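Local coordinates for Mll8374 protein (Mesorhizobium loti, PDB 3B5E) that probably hydrolyses carboxylic esters as a serine hydrolase of the alpha/beta-hydrolase fold, its natural substrate not being established, at residues A[34-39]-A[93-98]; A[121-126]-A[145-150]; A[158-163]-A[210-215]. All coordinates share one frame; numbering follows the deposited sequence. Where two conformers were deposited one is given.

Contact 1: residues A[34-39]-A[93-98]. With SO4 (sulfate ion), chain C.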
loop_
_atom_site.group_PDB
_atom_site.type_symbol
_atom_site.label_atom_id
_atom_site.label_comp_id
_atom_site.label_asym_id
_atom_site.label_seq_id
_atom_site.Cartn_x
_atom_site.Cartn_y
_atom_site.Cartn_z
ATOM N N PHE A 34 3.729 0.369 -6.673
ATOM C CA PHE A 34 4.468 0.398 -5.415
ATOM C C PHE A 34 3.844 -0.631 -4.483
ATOM O O PHE A 34 2.619 -0.639 -4.309
ATOM C CB PHE A 34 4.392 1.769 -4.743
ATOM C CG PHE A 34 5.247 2.816 -5.380
ATOM C CD1 PHE A 34 4.858 3.427 -6.562
ATOM C CD2 PHE A 34 6.422 3.215 -4.775
ATOM C CE1 PHE A 34 5.651 4.422 -7.148
ATOM C CE2 PHE A 34 7.208 4.210 -5.350
ATOM C CZ PHE A 34 6.816 4.820 -6.527
ATOM N N LEU A 35 4.671 -1.527 -3.959
ATOM C CA LEU A 35 4.252 -2.631 -3.108
ATOM C C LEU A 35 4.762 -2.409 -1.689
ATOM O O LEU A 35 5.959 -2.163 -1.484
ATOM C CB LEU A 35 4.781 -3.958 -3.649
ATOM C CG LEU A 35 4.625 -4.282 -5.126
ATOM C CD1 LEU A 35 5.264 -5.675 -5.369
ATOM C CD2 LEU A 35 3.193 -4.271 -5.531
ATOM N N LEU A 36 3.841 -2.478 -0.708
ATOM C CA LEU A 36 4.165 -2.346 0.715
ATOM C C LEU A 36 3.643 -3.544 1.491
ATOM O O LEU A 36 2.434 -3.678 1.739
ATOM C CB LEU A 36 3.604 -1.048 1.302
ATOM C CG LEU A 36 4.134 0.291 0.764
ATOM C CD1 LEU A 36 3.422 0.687 -0.567
ATOM C CD2 LEU A 36 4.076 1.450 1.777
ATOM N N HIS A 37 4.587 -4.374 1.887
ATOM C CA HIS A 37 4.377 -5.636 2.580
ATOM C C HIS A 37 3.708 -5.531 3.964
ATOM O O HIS A 37 3.708 -4.489 4.592
ATOM C CB HIS A 37 5.748 -6.354 2.685
ATOM C CG HIS A 37 6.762 -5.625 3.522
ATOM N ND1 HIS A 37 6.723 -5.619 4.902
ATOM C CD2 HIS A 37 7.816 -4.839 3.176
ATOM C CE1 HIS A 37 7.704 -4.861 5.366
ATOM N NE2 HIS A 37 8.393 -4.385 4.341
ATOM N N GLY A 38 3.186 -6.666 4.439
ATOM C CA GLY A 38 2.702 -6.787 5.799
ATOM C C GLY A 38 3.835 -6.807 6.810
ATOM O O GLY A 38 5.007 -7.011 6.465
ATOM N N SER A 39 3.476 -6.609 8.063
ATOM C CA SER A 39 4.472 -6.567 9.146
ATOM C C SER A 39 5.097 -7.938 9.374
ATOM O O SER A 39 4.420 -8.971 9.234
ATOM C CB SER A 39 3.859 -6.051 10.430
ATOM O OG SER A 39 3.107 -7.058 11.070
ATOM N N ALA A 93 6.076 10.579 6.077
ATOM C CA ALA A 93 6.828 11.712 5.514
ATOM C C ALA A 93 8.050 11.221 4.745
ATOM O O ALA A 93 8.337 11.686 3.626
ATOM C CB ALA A 93 7.250 12.689 6.617
ATOM N N ALA A 94 8.790 10.301 5.357
ATOM C CA ALA A 94 9.947 9.703 4.716
ATOM C C ALA A 94 9.541 8.992 3.433
ATOM O O ALA A 94 10.196 9.159 2.396
ATOM C CB ALA A 94 10.670 8.765 5.668
ATOM N N PHE A 95 8.453 8.226 3.479
ATOM C CA PHE A 95 8.018 7.480 2.292
ATOM C C PHE A 95 7.549 8.369 1.123
ATOM O O PHE A 95 7.815 8.046 -0.055
ATOM C CB PHE A 95 6.965 6.454 2.657
ATOM C CG PHE A 95 6.731 5.438 1.577
ATOM C CD1 PHE A 95 7.592 4.351 1.430
ATOM C CD2 PHE A 95 5.682 5.600 0.679
ATOM C CE1 PHE A 95 7.388 3.412 0.425
ATOM C CE2 PHE A 95 5.464 4.670 -0.329
ATOM C CZ PHE A 95 6.332 3.581 -0.467
ATOM N N ALA A 96 6.869 9.463 1.465
ATOM C CA ALA A 96 6.423 10.468 0.512
ATOM C C ALA A 96 7.630 10.997 -0.279
ATOM O O ALA A 96 7.631 10.978 -1.525
ATOM C CB ALA A 96 5.684 11.607 1.241
ATOM N N ALA A 97 8.668 11.403 0.462
ATOM C CA ALA A 97 9.932 11.882 -0.131
ATOM C C ALA A 97 10.555 10.788 -1.010
ATOM O O ALA A 97 10.956 11.055 -2.141
ATOM C CB ALA A 97 10.894 12.317 0.949
ATOM N N PHE A 98 10.584 9.559 -0.491
ATOM C CA PHE A 98 11.095 8.401 -1.217
ATOM C C PHE A 98 10.380 8.152 -2.551
ATOM O O PHE A 98 11.036 7.842 -3.576
ATOM C CB PHE A 98 11.013 7.146 -0.322
ATOM C CG PHE A 98 11.231 5.850 -1.068
ATOM C CD1 PHE A 98 12.514 5.481 -1.451
ATOM C CD2 PHE A 98 10.165 5.027 -1.403
ATOM C CE1 PHE A 98 12.739 4.315 -2.151
ATOM C CE2 PHE A 98 10.366 3.847 -2.107
ATOM C CZ PHE A 98 11.671 3.477 -2.481
HETATM S S SO4 C . 0.316 -4.864 12.441
HETATM O O1 SO4 C . 0.455 -3.531 11.909
HETATM O O2 SO4 C . 1.578 -5.522 12.715
HETATM O O3 SO4 C . -0.284 -5.705 11.483
HETATM O O4 SO4 C . -0.407 -4.806 13.704
#

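Contact 2: residues A[121-126]-A[145-150]. With EDO (1,2-ethanediol), chain I.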
loop_
_atom_site.group_PDB
_atom_site.type_symbol
_atom_site.label_atom_id
_atom_site.label_comp_id
_atom_site.label_asym_id
_atom_site.label_seq_id
_atom_site.Cartn_x
_atom_site.Cartn_y
_atom_site.Cartn_z
ATOM N N GLY A 121 1.260 -2.460 5.690
ATOM C CA GLY A 121 1.607 -1.719 4.474
ATOM C C GLY A 121 0.458 -0.928 3.865
ATOM O O GLY A 121 0.670 0.163 3.336
ATOM N N ALA A 122 -0.753 -1.493 3.912
ATOM C CA ALA A 122 -1.991 -0.794 3.478
ATOM C C ALA A 122 -2.202 0.432 4.354
ATOM O O ALA A 122 -2.676 1.462 3.861
ATOM C CB ALA A 122 -3.230 -1.707 3.538
ATOM N N ASN A 123 -1.857 0.325 5.634
ATOM C CA ASN A 123 -2.118 1.403 6.573
ATOM C C ASN A 123 -1.092 2.532 6.432
ATOM O O ASN A 123 -1.376 3.676 6.736
ATOM C CB ASN A 123 -2.238 0.850 8.002
ATOM C CG ASN A 123 -3.302 -0.253 8.095
ATOM O OD1 ASN A 123 -4.300 -0.208 7.357
ATOM N ND2 ASN A 123 -3.078 -1.246 8.952
ATOM N N LEU A 124 0.109 2.200 5.957
ATOM C CA LEU A 124 1.058 3.221 5.480
ATOM C C LEU A 124 0.465 3.945 4.278
ATOM O O LEU A 124 0.452 5.158 4.253
ATOM C CB LEU A 124 2.419 2.580 5.095
ATOM C CG LEU A 124 3.666 3.486 4.913
ATOM C CD1 LEU A 124 3.536 4.314 3.612
ATOM C CD2 LEU A 124 3.892 4.401 6.168
ATOM N N VAL A 125 -0.032 3.204 3.286
ATOM C CA VAL A 125 -0.630 3.840 2.091
ATOM C C VAL A 125 -1.799 4.788 2.431
ATOM O O VAL A 125 -1.840 5.911 1.944
ATOM C CB VAL A 125 -1.078 2.817 1.049
ATOM C CG1 VAL A 125 -1.803 3.524 -0.136
ATOM C CG2 VAL A 125 0.137 1.964 0.526
ATOM N N SER A 126 -2.746 4.348 3.268
ATOM C CA SER A 126 -3.898 5.199 3.600
ATOM C C SER A 126 -3.423 6.438 4.365
ATOM O O SER A 126 -3.902 7.546 4.139
ATOM C CB SER A 126 -4.946 4.416 4.406
ATOM O OG SER A 126 -4.442 4.048 5.680
HETATM N N MSE A 145 -7.045 -1.074 8.148
HETATM C CA MSE A 145 -7.821 -0.523 9.245
HETATM C C MSE A 145 -7.421 0.931 9.428
HETATM O O MSE A 145 -6.372 1.326 8.956
HETATM C CB MSE A 145 -7.599 -1.323 10.546
HETATM C CG MSE A 145 -6.221 -1.180 11.171
HETATM SE SE MSE A 145 -6.133 -2.075 12.875
HETATM C CE MSE A 145 -7.331 -0.932 13.916
ATOM N N PRO A 146 -8.272 1.747 10.091
ATOM C CA PRO A 146 -7.831 3.083 10.480
ATOM C C PRO A 146 -6.738 3.001 11.542
ATOM O O PRO A 146 -6.802 2.156 12.438
ATOM C CB PRO A 146 -9.109 3.741 11.066
ATOM C CG PRO A 146 -10.264 2.863 10.583
ATOM C CD PRO A 146 -9.662 1.485 10.512
ATOM N N VAL A 147 -5.729 3.853 11.389
ATOM C CA VAL A 147 -4.550 3.885 12.279
ATOM C C VAL A 147 -4.203 5.273 12.826
ATOM O O VAL A 147 -3.444 5.377 13.786
ATOM C CB VAL A 147 -3.286 3.285 11.599
ATOM C CG1 VAL A 147 -3.537 1.828 11.190
ATOM C CG2 VAL A 147 -2.814 4.100 10.354
ATOM N N LEU A 148 -4.732 6.330 12.206
ATOM C CA LEU A 148 -4.426 7.696 12.574
ATOM C C LEU A 148 -5.448 8.163 13.573
ATOM O O LEU A 148 -6.628 8.029 13.345
ATOM C CB LEU A 148 -4.481 8.644 11.377
ATOM C CG LEU A 148 -3.243 8.848 10.529
ATOM C CD1 LEU A 148 -3.576 9.905 9.445
ATOM C CD2 LEU A 148 -2.070 9.270 11.431
ATOM N N ASP A 149 -4.999 8.723 14.676
ATOM C CA ASP A 149 -5.925 9.255 15.663
ATOM C C ASP A 149 -6.518 10.596 15.241
ATOM O O ASP A 149 -7.682 10.858 15.513
ATOM C CB ASP A 149 -5.237 9.455 17.016
ATOM C CG ASP A 149 -4.865 8.139 17.704
ATOM O OD1 ASP A 149 -5.350 7.056 17.270
ATOM O OD2 ASP A 149 -4.059 8.227 18.676
ATOM N N HIS A 150 -5.712 11.456 14.642
ATOM C CA HIS A 150 -6.191 12.741 14.168
ATOM C C HIS A 150 -5.900 12.806 12.667
ATOM O O HIS A 150 -4.775 12.547 12.215
ATOM C CB HIS A 150 -5.562 13.896 14.959
ATOM C CG HIS A 150 -5.759 13.777 16.445
ATOM N ND1 HIS A 150 -7.006 13.643 17.025
ATOM C CD2 HIS A 150 -4.866 13.738 17.465
ATOM C CE1 HIS A 150 -6.874 13.541 18.336
ATOM N NE2 HIS A 150 -5.586 13.595 18.630
HETATM C C1 EDO I . -3.320 -4.113 10.885
HETATM O O1 EDO I . -2.091 -4.378 10.232
HETATM C C2 EDO I . -4.480 -4.594 10.025
HETATM O O2 EDO I . -4.866 -3.679 8.976
HETATM O O HOH W 1 -5.741 1.854 6.470
#

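Contact 3: residues A[158-163]-A[210-215]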
loop_
_atom_site.group_PDB
_atom_site.type_symbol
_atom_site.label_atom_id
_atom_site.label_comp_id
_atom_site.label_asym_id
_atom_site.label_seq_id
_atom_site.Cartn_x
_atom_site.Cartn_y
_atom_site.Cartn_z
ATOM N N GLY A 158 -10.969 12.602 -6.412
ATOM C CA GLY A 158 -10.257 12.109 -7.567
ATOM C C GLY A 158 -9.450 10.851 -7.315
ATOM O O GLY A 158 -9.007 10.215 -8.283
ATOM N N ILE A 159 -9.229 10.478 -6.052
ATOM C CA ILE A 159 -8.491 9.253 -5.765
ATOM C C ILE A 159 -9.447 8.036 -5.771
ATOM O O ILE A 159 -10.498 8.055 -5.148
ATOM C CB ILE A 159 -7.690 9.368 -4.430
ATOM C CG1 ILE A 159 -6.701 10.525 -4.535
ATOM C CG2 ILE A 159 -6.937 8.089 -4.091
ATOM C CD1 ILE A 159 -6.037 10.880 -3.215
ATOM N N ARG A 160 -9.078 6.997 -6.505
ATOM C CA ARG A 160 -9.771 5.740 -6.420
ATOM C C ARG A 160 -9.027 4.814 -5.467
ATOM O O ARG A 160 -7.810 4.558 -5.639
ATOM C CB ARG A 160 -9.867 5.095 -7.797
ATOM C CG ARG A 160 -10.732 5.862 -8.784
ATOM C CD ARG A 160 -10.493 5.282 -10.214
ATOM N NE ARG A 160 -11.086 3.934 -10.376
ATOM C CZ ARG A 160 -10.466 2.784 -10.709
ATOM N NH1 ARG A 160 -9.159 2.673 -10.955
ATOM N NH2 ARG A 160 -11.207 1.701 -10.803
ATOM N N THR A 161 -9.771 4.295 -4.494
ATOM C CA THR A 161 -9.254 3.379 -3.508
ATOM C C THR A 161 -10.060 2.083 -3.559
ATOM O O THR A 161 -11.300 2.113 -3.555
ATOM C CB THR A 161 -9.361 3.981 -2.109
ATOM O OG1 THR A 161 -8.925 5.349 -2.147
ATOM C CG2 THR A 161 -8.512 3.186 -1.130
ATOM N N LEU A 162 -9.353 0.957 -3.653
ATOM C CA LEU A 162 -9.932 -0.351 -3.512
ATOM C C LEU A 162 -9.556 -0.851 -2.099
ATOM O O LEU A 162 -8.408 -0.699 -1.681
ATOM C CB LEU A 162 -9.381 -1.299 -4.588
ATOM C CG LEU A 162 -9.687 -2.770 -4.441
ATOM C CD1 LEU A 162 -11.178 -3.123 -4.726
ATOM C CD2 LEU A 162 -8.740 -3.548 -5.355
ATOM N N ILE A 163 -10.535 -1.435 -1.387
ATOM C CA ILE A 163 -10.341 -2.092 -0.092
ATOM C C ILE A 163 -10.826 -3.521 -0.222
ATOM O O ILE A 163 -11.934 -3.765 -0.781
ATOM C CB ILE A 163 -11.117 -1.349 1.050
ATOM C CG1 ILE A 163 -10.520 0.042 1.284
ATOM C CG2 ILE A 163 -11.167 -2.216 2.323
ATOM C CD1 ILE A 163 -11.414 0.945 2.132
ATOM N N ARG A 210 -7.033 -6.794 -10.279
ATOM C CA ARG A 210 -7.035 -6.795 -11.737
ATOM C C ARG A 210 -8.297 -6.255 -12.339
ATOM O O ARG A 210 -8.240 -5.398 -13.230
ATOM C CB ARG A 210 -6.868 -8.199 -12.259
ATOM C CG ARG A 210 -5.539 -8.453 -12.759
ATOM C CD ARG A 210 -5.352 -9.919 -12.961
ATOM N NE ARG A 210 -5.769 -10.295 -14.286
ATOM C CZ ARG A 210 -5.076 -10.062 -15.392
ATOM N NH1 ARG A 210 -3.909 -9.423 -15.350
ATOM N NH2 ARG A 210 -5.568 -10.469 -16.557
ATOM N N GLN A 211 -9.424 -6.767 -11.842
ATOM C CA GLN A 211 -10.785 -6.353 -12.245
ATOM C C GLN A 211 -11.041 -4.855 -11.981
ATOM O O GLN A 211 -11.683 -4.159 -12.770
ATOM C CB GLN A 211 -11.830 -7.231 -11.505
ATOM C CG GLN A 211 -11.970 -8.669 -12.084
ATOM C CD GLN A 211 -12.440 -9.790 -11.095
ATOM O OE1 GLN A 211 -12.713 -9.566 -9.895
ATOM N NE2 GLN A 211 -12.519 -11.016 -11.624
ATOM N N TRP A 212 -10.548 -4.379 -10.845
ATOM C CA TRP A 212 -10.656 -2.975 -10.452
ATOM C C TRP A 212 -9.783 -2.083 -11.327
ATOM O O TRP A 212 -10.237 -1.022 -11.761
ATOM C CB TRP A 212 -10.248 -2.849 -9.008
ATOM C CG TRP A 212 -10.146 -1.490 -8.457
ATOM C CD1 TRP A 212 -11.157 -0.686 -8.062
ATOM C CD2 TRP A 212 -8.937 -0.800 -8.155
ATOM N NE1 TRP A 212 -10.650 0.494 -7.552
ATOM C CE2 TRP A 212 -9.286 0.441 -7.605
ATOM C CE3 TRP A 212 -7.586 -1.117 -8.307
ATOM C CZ2 TRP A 212 -8.327 1.370 -7.192
ATOM C CZ3 TRP A 212 -6.633 -0.195 -7.901
ATOM C CH2 TRP A 212 -7.011 1.030 -7.356
ATOM N N LEU A 213 -8.572 -2.538 -11.620
ATOM C CA LEU A 213 -7.664 -1.805 -12.504
ATOM C C LEU A 213 -8.223 -1.702 -13.927
ATOM O O LEU A 213 -8.082 -0.650 -14.577
ATOM C CB LEU A 213 -6.264 -2.434 -12.528
ATOM C CG LEU A 213 -5.381 -2.234 -11.295
ATOM C CD1 LEU A 213 -4.087 -2.988 -11.457
ATOM C CD2 LEU A 213 -5.135 -0.745 -11.023
ATOM N N ALA A 214 -8.848 -2.787 -14.407
ATOM C CA ALA A 214 -9.462 -2.825 -15.739
ATOM C C ALA A 214 -10.663 -1.891 -15.834
ATOM O O ALA A 214 -11.027 -1.483 -16.921
ATOM C CB ALA A 214 -9.858 -4.246 -16.122
ATOM N N GLY A 215 -11.272 -1.525 -14.715
ATOM C CA GLY A 215 -12.288 -0.472 -14.716
ATOM C C GLY A 215 -13.648 -1.004 -15.123
ATOM O O GLY A 215 -13.769 -2.186 -15.473
HETATM O O HOH W 2 -12.289 2.734 -6.569
#

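Contact 1: residues A[34-39]-A[93-98]
Leu-36 and Phe-95 meet where strand 32-36 of the central sheet packs against helix 85-106, and their contact is a compact example of how a helix is laid on a sheet by an aliphatic branch against an aromatic face. The CH-pi part belongs to Leu-36 CD2, which stands over one face of the Phe-95 ring, 4.1 Å from its centroid and 22° off the ring normal. Leu-36 CD2 is displaced toward the rim, nearest to Phe-95 CZ at 3.8 Å. With CG anti to the backbone N (chi1 -166°), Phe-95 extends from the helix toward the strand, and it and Leu-36 approach from opposite directions.

Apolar packing widens the patch. Phe-34, two residues earlier on the same side of the strand, brings CD2 to 4.3 Å from Phe-95 CZ.

Polar bonds gather in the loop after the strand, away from the helix. His-37 ND1 donates to Gly-38 O at 2.7 Å in a nearly straight bond, while His-37 NE2 pairs with Gly-64 N; together the two bonds fix the turn of the imidazole. Ser-39 OG donates at 2.7 Å to O2 of a sulfate ion, probably from the crystallisation liquor, to which Arg-73 is also hydrogen-bonded. A His-Gly pair here is consistent with the oxyanion-hole loop of related esterases.

Around this contact, Phe-34 stacks on Phe-115 and Phe-18 meets Phe-95 edge-to-face. Strand 32-36 is hydrogen-bonded, in parallel, to strands 58-62 and 113-118, and helix 120-131 packs against both Leu-36 and Phe-95.

Contact 2: residues A[121-126]-A[145-150]
The carboxamide of Asn-123 has Val-147 CG1 over one face and a hydrogen-bonding partner at each end. Val-147 CG1 lies 3.7 Å from Asn-123 CG and 3.6 Å from Asn-123 CB. The backbone N of Met-145, present as selenomethionine, donates to Asn-123 OD1 at 3.0 Å, tilted 29° from the carbonyl plane to the valine side. Near the amide plane, Asn-123 ND2 donates at 3.0 Å to O2 of 1,2-ethanediol, probably a crystallisation additive. In the crystal the two bonds hold the amide in one rotation; the one from Met-145 N belongs to the protein itself. Chi1 of -55°, with CG beside the backbone N, swings the amide toward the loop. Were Asn-123 replaced by an alanine, the buried Met-145 N would probably lose its acceptor, and Val-147 CG1 the amide it lies over, keeping only the touch to CB. A water donates to Met-145 O at 2.6 Å and is hydrogen-bonded to Ser-126 OG.

The diol is also hydrogen-bonded to Ser-119, the probable nucleophile on a Gly-x-Ser-x-Gly elbow that includes Gly-121. Helix 120-131 rests on strand 138-142 through Ala-122 and Val-125, while loop 145-150 is hydrogen-bonded to Gln-85 of helix 85-106.

Contact 3: residues A[158-163]-A[210-215]
Leu-162 and Trp-212 mark the nearest backbone approach, their CA atoms 7.5 Å apart, in a strand-helix pair of the alpha/beta-hydrolase fold. Strand 160-163 and helix 210-214 run almost antiparallel, at 162°, with axes 10.1 Å apart at their closest. Arg-160 and Leu-162 point toward the helix, whereas Thr-161 points to the other side of the sheet, where it meets Leu-183 of helix 176-185. The helix gives way at Gly-215, which has positive phi.

The indole of Trp-212 fills the interval as the middle layer of a three-part stack. On one face lies Leu-162 CB, 3.5 Å from the centroid of the five-membered ring and nearly over its centre, a close CH-pi contact. On the opposite face the guanidinium of Arg-160 lies flat, the planes at 15° and the centres 4.2 Å apart: a cation-pi stack displaced toward the rim. A bend in the arginine chain at chi3 (71°) folds its end back over the ring. There Arg-160 NH2 donates to Trp-212 O at 3.0 Å, using the guanidinium edge but approaching from above the carbonyl plane, so one residue holds both ring and backbone of the other. Leu-138 and Asp-191 of the flanking strands also touch the indole. At the edge of the ring, Trp-212 NE1 donates to a water at 2.9 Å, which in turn donates to Thr-161 O at 3.2 Å.

In the fold
All three contacts are largely buried, but they lie at different depths of one alpha/beta-hydrolase domain. Contact 1 is nearest the middle and purely apolar between its segments, whereas contact 3, about 13 Å from the chain centre, includes a partly exposed arginine and combines charge, aromatic stacking and water. Contact 2 is more polar than contact 1, turning on one backbone-to-amide bond and a water, in keeping with its place beside the probable nucleophile. Contacts 1 and 2 share a boundary: Leu-36 CD2 lies 3.4 Å from Leu-124 CD1, so helix 120-131 connects them. Contact 3 touches neither of the others, though contacts 1 and 3 both reach the central sheet, their centres about 19 Å apart.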